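Long-range contacts in uncharacterized protein (Shewanella amazonensis, PDB 2QVP), which is uncharacterised but probably acts as a zinc-dependent metallocarboxypeptidase of the M14 family: residues 27-31 with 51-56; 66-72 with 162-168; 127-132 with 226-232. All coordinates share one frame. Where two conformers were deposited one is given. Residue numbers count along the deposited sequence, not the author numbering.

All three contacts share one α/β domain with a mixed sheet. Contact 2 is its heart, two neighbouring parallel strands; contact 1 packs a helix on strand 51-57, nearer one edge. The centres of contacts 1 and 2 lie about 17 Å apart, and Leu55 CD1 meets Leu69 CD1 at 4.1 Å. Contact 3, its centre about 14 Å from that of contact 2, sits on the sheet face that carries Leu69 and Ser71: Ser71 OG is 3.8 Å from Phe229 CE2, and Thr167 OG1 4.0 Å from Glu230 OE1. Contacts 2 and 3 both approach Glu245, the predicted proton donor/acceptor: its side chain lies about 8 Å from Thr167's and about 6 Å from Glu230's. Contact 1 lies elsewhere.

Contact 1: 27-31 with 51-56; sequences FYSLL and HPLYLL
Build 27-31 as a regular α-helical turn, closed by Leu31 N to Phe27 O at 2.9 Å, and 51-56 as an extended strand. The short axes come within 11.5 Å and cross at 42°, running in roughly the same direction; Tyr28 faces Pro52 (CA-CA 9.2 Å) and Leu31 faces Leu56 (9.8 Å). Tyr28, chi1 m, reaches across to the strand: its OH donates to Pro52 O at 2.7 Å and passes 3.5 Å from His51 CB. Pro52 CG lies 4.3 Å from the Tyr28 ring centroid, an off-centre CH-pi contact. Tyr28 CE1 also touches Tyr54 CE2 at 3.7 Å, the rings lying obliquely at 76° with centroids 5.9 Å apart. One turn on, Leu31 (chi1 t, chi2 p) sets CD1 3.6 Å from Leu56 CD1 and CD2 4.2 Å from Tyr54 CD2. Leu53 points away; Tyr54 and Leu56 point toward the helix, and with His51 and Pro52 they form the surface on which Tyr28 and Leu31 rest. This is helix-on-sheet packing of an α/β fold: helix 24-38 lies against the strand one in from the sheet edge formed by 41-48.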
loop_
_atom_site.group_PDB
_atom_site.type_symbol
_atom_site.label_atom_id
_atom_site.label_comp_id
_atom_site.label_asym_id
_atom_site.label_seq_id
_atom_site.Cartn_x
_atom_site.Cartn_y
_atom_site.Cartn_z
ATOM N N PHE A 27 -15.177 3.625 6.891
ATOM C CA PHE A 27 -14.112 3.618 5.904
ATOM C C PHE A 27 -14.639 3.749 4.461
ATOM O O PHE A 27 -14.240 4.657 3.718
ATOM C CB PHE A 27 -13.230 2.357 6.022
ATOM C CG PHE A 27 -12.127 2.350 5.027
ATOM C CD1 PHE A 27 -11.035 3.192 5.211
ATOM C CD2 PHE A 27 -12.217 1.591 3.866
ATOM C CE1 PHE A 27 -10.053 3.252 4.270
ATOM C CE2 PHE A 27 -11.236 1.652 2.911
ATOM C CZ PHE A 27 -10.152 2.488 3.111
ATOM N N TYR A 28 -15.537 2.840 4.062
ATOM C CA TYR A 28 -16.107 2.876 2.721
ATOM C C TYR A 28 -16.944 4.120 2.494
ATOM O O TYR A 28 -16.919 4.644 1.411
ATOM C CB TYR A 28 -16.936 1.633 2.418
ATOM C CG TYR A 28 -16.158 0.360 2.164
ATOM C CD1 TYR A 28 -15.215 0.292 1.142
ATOM C CD2 TYR A 28 -16.473 -0.818 2.845
ATOM C CE1 TYR A 28 -14.569 -0.900 0.843
ATOM C CE2 TYR A 28 -15.828 -2.008 2.561
ATOM C CZ TYR A 28 -14.877 -2.043 1.562
ATOM O OH TYR A 28 -14.241 -3.216 1.260
ATOM N N SER A 29 -17.650 4.610 3.508
ATOM C CA SER A 29 -18.387 5.883 3.368
ATOM C C SER A 29 -17.486 7.067 3.017
ATOM O O SER A 29 -17.760 7.819 2.059
ATOM C CB SER A 29 -19.116 6.199 4.654
ATOM O OG SER A 29 -20.171 5.276 4.800
ATOM N N LEU A 30 -16.384 7.199 3.760
ATOM C CA LEU A 30 -15.454 8.297 3.541
ATOM C C LEU A 30 -14.650 8.131 2.246
ATOM O O LEU A 30 -14.316 9.124 1.605
ATOM C CB LEU A 30 -14.537 8.506 4.750
ATOM C CG LEU A 30 -15.260 8.820 6.061
ATOM C CD1 LEU A 30 -14.263 8.839 7.240
ATOM C CD2 LEU A 30 -16.102 10.097 6.002
ATOM N N LEU A 31 -14.375 6.895 1.870
ATOM C CA LEU A 31 -13.680 6.589 0.649
ATOM C C LEU A 31 -14.567 6.983 -0.534
ATOM O O LEU A 31 -14.046 7.489 -1.512
ATOM C CB LEU A 31 -13.329 5.107 0.582
ATOM C CG LEU A 31 -12.520 4.636 -0.649
ATOM C CD1 LEU A 31 -11.117 5.308 -0.712
ATOM C CD2 LEU A 31 -12.377 3.177 -0.628
ATOM N N HIS A 51 -17.642 -7.570 0.884
ATOM C CA HIS A 51 -17.026 -6.246 0.958
ATOM C C HIS A 51 -16.249 -6.088 -0.353
ATOM O O HIS A 51 -15.492 -6.986 -0.731
ATOM C CB HIS A 51 -16.061 -6.093 2.139
ATOM C CG HIS A 51 -16.703 -6.182 3.487
ATOM N ND1 HIS A 51 -17.544 -5.209 3.972
ATOM C CD2 HIS A 51 -16.580 -7.099 4.475
ATOM C CE1 HIS A 51 -17.929 -5.529 5.196
ATOM N NE2 HIS A 51 -17.356 -6.671 5.527
ATOM N N PRO A 52 -16.419 -4.957 -1.047
ATOM C CA PRO A 52 -15.750 -4.840 -2.331
ATOM C C PRO A 52 -14.263 -4.578 -2.232
ATOM O O PRO A 52 -13.833 -3.862 -1.326
ATOM C CB PRO A 52 -16.442 -3.614 -2.957
ATOM C CG PRO A 52 -16.838 -2.766 -1.741
ATOM C CD PRO A 52 -17.212 -3.744 -0.708
ATOM N N LEU A 53 -13.498 -5.205 -3.128
ATOM C CA LEU A 53 -12.088 -4.890 -3.326
ATOM C C LEU A 53 -12.024 -3.922 -4.507
ATOM O O LEU A 53 -12.167 -4.331 -5.668
ATOM C CB LEU A 53 -11.211 -6.112 -3.637
ATOM C CG LEU A 53 -10.739 -7.030 -2.526
ATOM C CD1 LEU A 53 -11.929 -7.798 -1.935
ATOM C CD2 LEU A 53 -9.615 -7.996 -3.085
ATOM N N TYR A 54 -11.776 -2.647 -4.199
ATOM C CA TYR A 54 -11.714 -1.588 -5.200
ATOM C C TYR A 54 -10.361 -1.287 -5.813
ATOM O O TYR A 54 -9.321 -1.392 -5.170
ATOM C CB TYR A 54 -12.153 -0.234 -4.584
ATOM C CG TYR A 54 -13.610 -0.104 -4.253
ATOM C CD1 TYR A 54 -14.574 -0.061 -5.269
ATOM C CD2 TYR A 54 -14.043 0.036 -2.922
ATOM C CE1 TYR A 54 -15.928 0.079 -4.973
ATOM C CE2 TYR A 54 -15.391 0.196 -2.619
ATOM C CZ TYR A 54 -16.326 0.191 -3.649
ATOM O OH TYR A 54 -17.660 0.330 -3.369
ATOM N N LEU A 55 -10.409 -0.865 -7.067
ATOM C CA LEU A 55 -9.291 -0.238 -7.735
ATOM C C LEU A 55 -9.820 1.149 -8.092
ATOM O O LEU A 55 -10.757 1.265 -8.869
ATOM C CB LEU A 55 -8.868 -0.970 -8.999
ATOM C CG LEU A 55 -7.682 -0.269 -9.695
ATOM C CD1 LEU A 55 -6.390 -0.410 -8.827
ATOM C CD2 LEU A 55 -7.536 -0.820 -11.083
ATOM N N LEU A 56 -9.241 2.196 -7.517
ATOM C CA LEU A 56 -9.667 3.551 -7.799
ATOM C C LEU A 56 -8.628 4.114 -8.747
ATOM O O LEU A 56 -7.436 3.957 -8.489
ATOM C CB LEU A 56 -9.727 4.390 -6.520
ATOM C CG LEU A 56 -10.655 3.977 -5.379
ATOM C CD1 LEU A 56 -10.661 5.037 -4.307
ATOM C CD2 LEU A 56 -12.068 3.710 -5.849
#

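Contact 2: 66-72 with 162-168; sequences PNLLISA and RDGILTC
A side chain starts the pairing: Asp163 OD2 accepts from Asn67 N at 2.8 Å, nearly linear, while Asp163 N donates back to Asn67 O at 2.9 Å. From there the backbone bonds alternate along the strands: Leu69 N to Gly164 O 3.1 Å, Leu166 N to Leu69 O 3.0 Å, Ser71 N to Leu166 O 2.8 Å, Cys168 N to Ser71 O 2.9 Å. Between the side chains, Thr167 OG1 (chi1 m) donates to Ser71 OG (chi1 p) at 2.9 Å. The Asn67 amide turns elsewhere, to Asn101 and the carbonyl of Val159.

Set the strands parallel, axes 4.7 Å apart and 16° askew, with Leu69 opposite Ile165, Ile70 opposite Leu166 and Ser71 opposite Thr167 (CA-CA 5.0, 4.9 and 4.6 Å). Gly164, just ahead of Ile165, has phi/psi 156/143, where a CB would jam against the preceding carbonyl and crowd Leu68 CD1. These are central parallel strands of the mixed sheet, as expected in the α/β fold of zinc exopeptidases, and Thr167 lies about 8 Å, side chain to side chain, from Glu245, the predicted proton donor/acceptor.

Leu69, Ser71, Ile165 and Thr167 share one face, where Leu69 CG meets Ile165 CD1 at 4.0 Å beneath helix 229-235. On the other, Ile70 CG2 lies 4.5 Å from both Leu166 CD2 and Cys168 SG. Helix 252-270 covers that face, with Phe266 on Leu166 and Met263 on Cys168.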
loop_
_atom_site.group_PDB
_atom_site.type_symbol
_atom_site.label_atom_id
_atom_site.label_comp_id
_atom_site.label_asym_id
_atom_site.label_seq_id
_atom_site.Cartn_x
_atom_site.Cartn_y
_atom_site.Cartn_z
ATOM N N PRO A 66 3.440 9.339 -15.777
ATOM C CA PRO A 66 3.745 8.099 -15.057
ATOM C C PRO A 66 2.492 7.418 -14.473
ATOM O O PRO A 66 1.511 8.084 -14.157
ATOM C CB PRO A 66 4.689 8.552 -13.926
ATOM C CG PRO A 66 4.462 10.015 -13.771
ATOM C CD PRO A 66 4.087 10.511 -15.146
ATOM N N ASN A 67 2.557 6.103 -14.416
ATOM C CA ASN A 67 1.550 5.249 -13.856
ATOM C C ASN A 67 2.054 4.800 -12.514
ATOM O O ASN A 67 2.958 3.955 -12.433
ATOM C CB ASN A 67 1.289 4.031 -14.732
ATOM C CG ASN A 67 0.696 4.392 -16.091
ATOM O OD1 ASN A 67 0.427 5.560 -16.383
ATOM N ND2 ASN A 67 0.530 3.379 -16.946
ATOM N N LEU A 68 1.470 5.383 -11.469
ATOM C CA LEU A 68 1.794 5.047 -10.102
ATOM C C LEU A 68 0.618 4.300 -9.440
ATOM O O LEU A 68 -0.514 4.649 -9.661
ATOM C CB LEU A 68 2.128 6.311 -9.319
ATOM C CG LEU A 68 3.575 6.752 -9.122
ATOM C CD1 LEU A 68 4.509 6.393 -10.273
ATOM C CD2 LEU A 68 3.572 8.244 -8.746
ATOM N N LEU A 69 0.926 3.252 -8.672
ATOM C CA LEU A 69 -0.085 2.498 -7.916
ATOM C C LEU A 69 0.257 2.557 -6.432
ATOM O O LEU A 69 1.428 2.363 -6.044
ATOM C CB LEU A 69 -0.171 1.049 -8.379
ATOM C CG LEU A 69 -1.174 0.110 -7.663
ATOM C CD1 LEU A 69 -2.596 0.614 -7.767
ATOM C CD2 LEU A 69 -1.066 -1.301 -8.205
ATOM N N ILE A 70 -0.761 2.821 -5.612
ATOM C CA ILE A 70 -0.635 2.797 -4.196
ATOM C C ILE A 70 -1.566 1.723 -3.662
ATOM O O ILE A 70 -2.752 1.764 -3.967
ATOM C CB ILE A 70 -0.995 4.138 -3.537
ATOM C CG1 ILE A 70 -0.141 5.298 -4.114
ATOM C CG2 ILE A 70 -0.831 3.987 -2.035
ATOM C CD1 ILE A 70 -0.375 6.640 -3.460
ATOM N N SER A 71 -1.054 0.774 -2.866
ATOM C CA SER A 71 -1.932 -0.257 -2.277
ATOM C C SER A 71 -1.866 -0.267 -0.740
ATOM O O SER A 71 -0.865 0.134 -0.138
ATOM C CB SER A 71 -1.657 -1.651 -2.850
ATOM O OG SER A 71 -0.297 -2.013 -2.701
ATOM N N ALA A 72 -2.952 -0.697 -0.113
ATOM C CA ALA A 72 -3.002 -0.766 1.340
ATOM C C ALA A 72 -3.935 -1.871 1.800
ATOM O O ALA A 72 -4.718 -2.399 1.016
ATOM C CB ALA A 72 -3.431 0.586 1.939
ATOM N N ARG A 162 3.467 0.629 -13.559
ATOM C CA ARG A 162 4.586 0.630 -14.489
ATOM C C ARG A 162 5.743 1.526 -14.015
ATOM O O ARG A 162 6.925 1.144 -14.106
ATOM C CB ARG A 162 4.010 1.077 -15.849
ATOM C CG ARG A 162 4.888 1.089 -17.084
ATOM C CD ARG A 162 4.002 1.154 -18.387
ATOM N NE ARG A 162 3.179 -0.058 -18.597
ATOM C CZ ARG A 162 3.629 -1.257 -19.012
ATOM N NH1 ARG A 162 4.928 -1.475 -19.279
ATOM N NH2 ARG A 162 2.773 -2.273 -19.145
ATOM N N ASP A 163 5.399 2.694 -13.485
ATOM C CA ASP A 163 6.380 3.674 -13.017
ATOM C C ASP A 163 6.610 3.690 -11.517
ATOM O O ASP A 163 7.396 4.503 -11.045
ATOM C CB ASP A 163 5.970 5.057 -13.529
ATOM C CG ASP A 163 5.931 5.082 -15.026
ATOM O OD1 ASP A 163 7.013 5.060 -15.614
ATOM O OD2 ASP A 163 4.822 5.051 -15.605
ATOM N N GLY A 164 5.973 2.776 -10.790
ATOM C CA GLY A 164 6.126 2.678 -9.345
ATOM C C GLY A 164 4.984 2.011 -8.592
ATOM O O GLY A 164 3.847 2.193 -8.934
ATOM N N ILE A 165 5.332 1.254 -7.549
ATOM C CA ILE A 165 4.414 0.658 -6.609
ATOM C C ILE A 165 4.817 1.081 -5.179
ATOM O O ILE A 165 5.997 1.073 -4.813
ATOM C CB ILE A 165 4.306 -0.904 -6.716
ATOM C CG1 ILE A 165 3.439 -1.471 -5.583
ATOM C CG2 ILE A 165 5.689 -1.656 -6.774
ATOM C CD1 ILE A 165 2.026 -0.911 -5.580
ATOM N N LEU A 166 3.832 1.531 -4.406
ATOM C CA LEU A 166 4.009 1.786 -2.997
ATOM C C LEU A 166 2.920 0.987 -2.286
ATOM O O LEU A 166 1.746 1.200 -2.609
ATOM C CB LEU A 166 3.852 3.251 -2.668
ATOM C CG LEU A 166 3.726 3.660 -1.171
ATOM C CD1 LEU A 166 4.987 3.347 -0.387
ATOM C CD2 LEU A 166 3.397 5.118 -1.018
ATOM N N THR A 167 3.301 0.032 -1.420
ATOM C CA THR A 167 2.323 -0.685 -0.604
ATOM C C THR A 167 2.549 -0.239 0.840
ATOM O O THR A 167 3.667 -0.196 1.319
ATOM C CB THR A 167 2.401 -2.199 -0.732
ATOM O OG1 THR A 167 2.487 -2.545 -2.113
ATOM C CG2 THR A 167 1.162 -2.814 -0.160
ATOM N N CYS A 168 1.461 0.087 1.535
ATOM C CA CYS A 168 1.549 0.642 2.859
ATOM C C CYS A 168 1.215 -0.344 3.956
ATOM O O CYS A 168 0.041 -0.581 4.271
ATOM C CB CYS A 168 0.681 1.907 2.894
ATOM S SG CYS A 168 1.414 3.162 1.729
#

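Contact 3: 127-132 with 226-232; sequences NRGFFI and DTSFESF. With GOL (glycerol), chain F; SO4 (sulfate ion), chain D.
One threonine hydroxyl gathers up the bend at 128-129 of the opposing segment: Thr227 OG1 (chi1 p) accepts from Arg128 NE at 3.0 Å, from Gly129 N at 3.1 Å and, weakly, from Arg128 NH2 at 3.4 Å. Thr227 O takes Phe130 N at 3.0 Å. Gly129 bends the chain at phi/psi 88/39, after which 131-132 is extended; Arg128 stands nearest Ser228 (CA-CA 4.6 Å). On the other segment Asp226 OD1 accepts from Ser228 N at 2.9 Å, an Asx turn, and Ser228 is the N-cap of helix 229-235, its OG accepting from Ser231 N at 3.2 Å.

Phe130 (chi1 m) packs CB on Phe232 CB at 3.5 Å and offers its face to the Phe229 edge, a T-shaped pair with centroids 5.3 Å apart and planes at 64°. Glycerol and sulfate probably come from the crystallisation liquor; glycerol donates from O2 to Phe130 O (2.7 Å) and from O3 to Asp226 O (2.5 Å).

Two waters join the Asn127 amide to the Glu230 carboxylate: water 1 between ND2 (2.8 Å) and OE2 (2.6 Å), water 2 between OD1 (2.6 Å) and OE1 (2.5 Å). Asn127-Arg128 recalls the Asn-Arg pair that holds the substrate carboxylate in M14 carboxypeptidases, and a similar role is possible, but here Asn127 ND2 weakly bonds sulfate O4 (3.3 Å) and the guanidinium turns to Thr227.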
loop_
_atom_site.group_PDB
_atom_site.type_symbol
_atom_site.label_atom_id
_atom_site.label_comp_id
_atom_site.label_asym_id
_atom_site.label_seq_id
_atom_site.Cartn_x
_atom_site.Cartn_y
_atom_site.Cartn_z
ATOM N N ASN A 127 -1.092 -11.119 1.251
ATOM C CA ASN A 127 0.098 -10.492 0.705
ATOM C C ASN A 127 1.041 -11.496 0.056
ATOM O O ASN A 127 2.022 -11.092 -0.525
ATOM C CB ASN A 127 0.843 -9.723 1.795
ATOM C CG ASN A 127 1.964 -8.849 1.261
ATOM O OD1 ASN A 127 1.831 -8.198 0.240
ATOM N ND2 ASN A 127 3.084 -8.857 1.951
ATOM N N ARG A 128 0.783 -12.791 0.137
ATOM C CA ARG A 128 1.704 -13.733 -0.499
ATOM C C ARG A 128 1.034 -14.624 -1.532
ATOM O O ARG A 128 -0.194 -14.633 -1.664
ATOM C CB ARG A 128 2.610 -14.421 0.557
ATOM C CG ARG A 128 3.743 -13.386 1.049
ATOM C CD ARG A 128 5.024 -13.972 1.642
ATOM N NE ARG A 128 5.858 -14.666 0.657
ATOM C CZ ARG A 128 6.869 -15.505 0.959
ATOM N NH1 ARG A 128 7.232 -15.744 2.230
ATOM N NH2 ARG A 128 7.548 -16.127 -0.025
ATOM N N GLY A 129 1.862 -15.241 -2.360
ATOM C CA GLY A 129 1.422 -16.095 -3.454
ATOM C C GLY A 129 1.148 -15.402 -4.765
ATOM O O GLY A 129 0.211 -15.767 -5.463
ATOM N N PHE A 130 1.970 -14.428 -5.118
ATOM C CA PHE A 130 1.858 -13.726 -6.407
ATOM C C PHE A 130 3.041 -14.169 -7.241
ATOM O O PHE A 130 4.179 -13.864 -6.896
ATOM C CB PHE A 130 1.895 -12.216 -6.207
ATOM C CG PHE A 130 0.709 -11.679 -5.470
ATOM C CD1 PHE A 130 -0.455 -11.361 -6.165
ATOM C CD2 PHE A 130 0.743 -11.491 -4.084
ATOM C CE1 PHE A 130 -1.565 -10.859 -5.499
ATOM C CE2 PHE A 130 -0.359 -11.013 -3.410
ATOM C CZ PHE A 130 -1.525 -10.684 -4.127
ATOM N N PHE A 131 2.775 -14.865 -8.344
ATOM C CA PHE A 131 3.827 -15.444 -9.151
ATOM C C PHE A 131 3.777 -14.934 -10.569
ATOM O O PHE A 131 2.740 -14.470 -11.051
ATOM C CB PHE A 131 3.730 -16.980 -9.174
ATOM C CG PHE A 131 3.676 -17.579 -7.842
ATOM C CD1 PHE A 131 4.862 -17.893 -7.159
ATOM C CD2 PHE A 131 2.446 -17.788 -7.218
ATOM C CE1 PHE A 131 4.806 -18.410 -5.881
ATOM C CE2 PHE A 131 2.385 -18.337 -5.954
ATOM C CZ PHE A 131 3.568 -18.635 -5.273
ATOM N N ILE A 132 4.944 -14.968 -11.198
ATOM C CA ILE A 132 5.094 -14.623 -12.578
ATOM C C ILE A 132 6.014 -15.749 -13.075
ATOM O O ILE A 132 7.115 -15.946 -12.532
ATOM C CB ILE A 132 5.535 -13.087 -12.791
ATOM C CG1 ILE A 132 5.442 -12.700 -14.266
ATOM C CG2 ILE A 132 6.932 -12.776 -12.288
ATOM C CD1 ILE A 132 5.288 -11.223 -14.460
ATOM N N ASP A 226 10.293 -11.944 -2.722
ATOM C CA ASP A 226 9.575 -13.123 -2.252
ATOM C C ASP A 226 8.333 -13.201 -3.152
ATOM O O ASP A 226 8.410 -12.756 -4.281
ATOM C CB ASP A 226 9.299 -13.024 -0.747
ATOM C CG ASP A 226 8.546 -11.781 -0.365
ATOM O OD1 ASP A 226 8.044 -11.044 -1.263
ATOM O OD2 ASP A 226 8.479 -11.526 0.861
ATOM N N THR A 227 7.207 -13.726 -2.685
ATOM C CA THR A 227 5.973 -13.807 -3.488
ATOM C C THR A 227 4.957 -12.734 -3.063
ATOM O O THR A 227 3.753 -12.870 -3.301
ATOM C CB THR A 227 5.410 -15.213 -3.430
ATOM O OG1 THR A 227 4.921 -15.485 -2.112
ATOM C CG2 THR A 227 6.515 -16.232 -3.844
ATOM N N SER A 228 5.453 -11.630 -2.481
ATOM C CA SER A 228 4.609 -10.487 -2.106
ATOM C C SER A 228 4.093 -9.784 -3.337
ATOM O O SER A 228 4.652 -9.918 -4.450
ATOM C CB SER A 228 5.342 -9.486 -1.195
ATOM O OG SER A 228 6.398 -8.840 -1.878
ATOM N N PHE A 229 2.998 -9.034 -3.137
ATOM C CA PHE A 229 2.387 -8.259 -4.216
ATOM C C PHE A 229 3.413 -7.284 -4.880
ATOM O O PHE A 229 3.532 -7.211 -6.113
ATOM C CB PHE A 229 1.106 -7.563 -3.699
ATOM C CG PHE A 229 0.381 -6.743 -4.723
ATOM C CD1 PHE A 229 -0.272 -7.356 -5.802
ATOM C CD2 PHE A 229 0.307 -5.356 -4.596
ATOM C CE1 PHE A 229 -0.968 -6.602 -6.726
ATOM C CE2 PHE A 229 -0.406 -4.595 -5.503
ATOM C CZ PHE A 229 -1.036 -5.209 -6.585
ATOM N N GLU A 230 4.165 -6.574 -4.055
ATOM C CA GLU A 230 5.198 -5.609 -4.531
ATOM C C GLU A 230 6.383 -6.289 -5.243
ATOM O O GLU A 230 6.900 -5.741 -6.199
ATOM C CB GLU A 230 5.675 -4.639 -3.397
ATOM C CG GLU A 230 6.406 -5.216 -2.174
ATOM C CD GLU A 230 5.497 -5.871 -1.104
ATOM O OE1 GLU A 230 4.264 -6.020 -1.315
ATOM O OE2 GLU A 230 6.037 -6.270 -0.048
ATOM N N SER A 231 6.821 -7.446 -4.756
ATOM C CA SER A 231 7.831 -8.255 -5.454
ATOM C C SER A 231 7.302 -8.646 -6.839
ATOM O O SER A 231 8.012 -8.529 -7.826
ATOM C CB SER A 231 8.187 -9.537 -4.686
ATOM O OG SER A 231 8.963 -9.261 -3.546
ATOM N N PHE A 232 6.049 -9.106 -6.889
ATOM C CA PHE A 232 5.394 -9.462 -8.152
ATOM C C PHE A 232 5.379 -8.288 -9.157
ATOM O O PHE A 232 5.750 -8.451 -10.305
ATOM C CB PHE A 232 3.960 -9.992 -7.874
ATOM C CG PHE A 232 3.054 -10.015 -9.106
ATOM C CD1 PHE A 232 3.181 -11.004 -10.050
ATOM C CD2 PHE A 232 2.077 -9.049 -9.286
ATOM C CE1 PHE A 232 2.364 -11.015 -11.204
ATOM C CE2 PHE A 232 1.248 -9.060 -10.414
ATOM C CZ PHE A 232 1.401 -10.048 -11.377
HETATM C C1 GOL F . 8.094 -14.442 -8.727
HETATM O O1 GOL F . 7.407 -15.528 -9.322
HETATM C C2 GOL F . 7.206 -13.578 -7.815
HETATM O O2 GOL F . 6.144 -12.971 -8.545
HETATM C C3 GOL F . 7.956 -12.390 -7.206
HETATM O O3 GOL F . 9.252 -12.697 -6.681
HETATM S S SO4 D . 3.990 -11.482 4.644
HETATM O O1 SO4 D . 2.572 -11.439 4.320
HETATM O O2 SO4 D . 4.361 -10.433 5.570
HETATM O O3 SO4 D . 4.320 -12.775 5.233
HETATM O O4 SO4 D . 4.766 -11.257 3.416
HETATM O O HOH W 1 5.600 -7.622 2.106
HETATM O O HOH W 2 1.905 -5.738 -0.508
#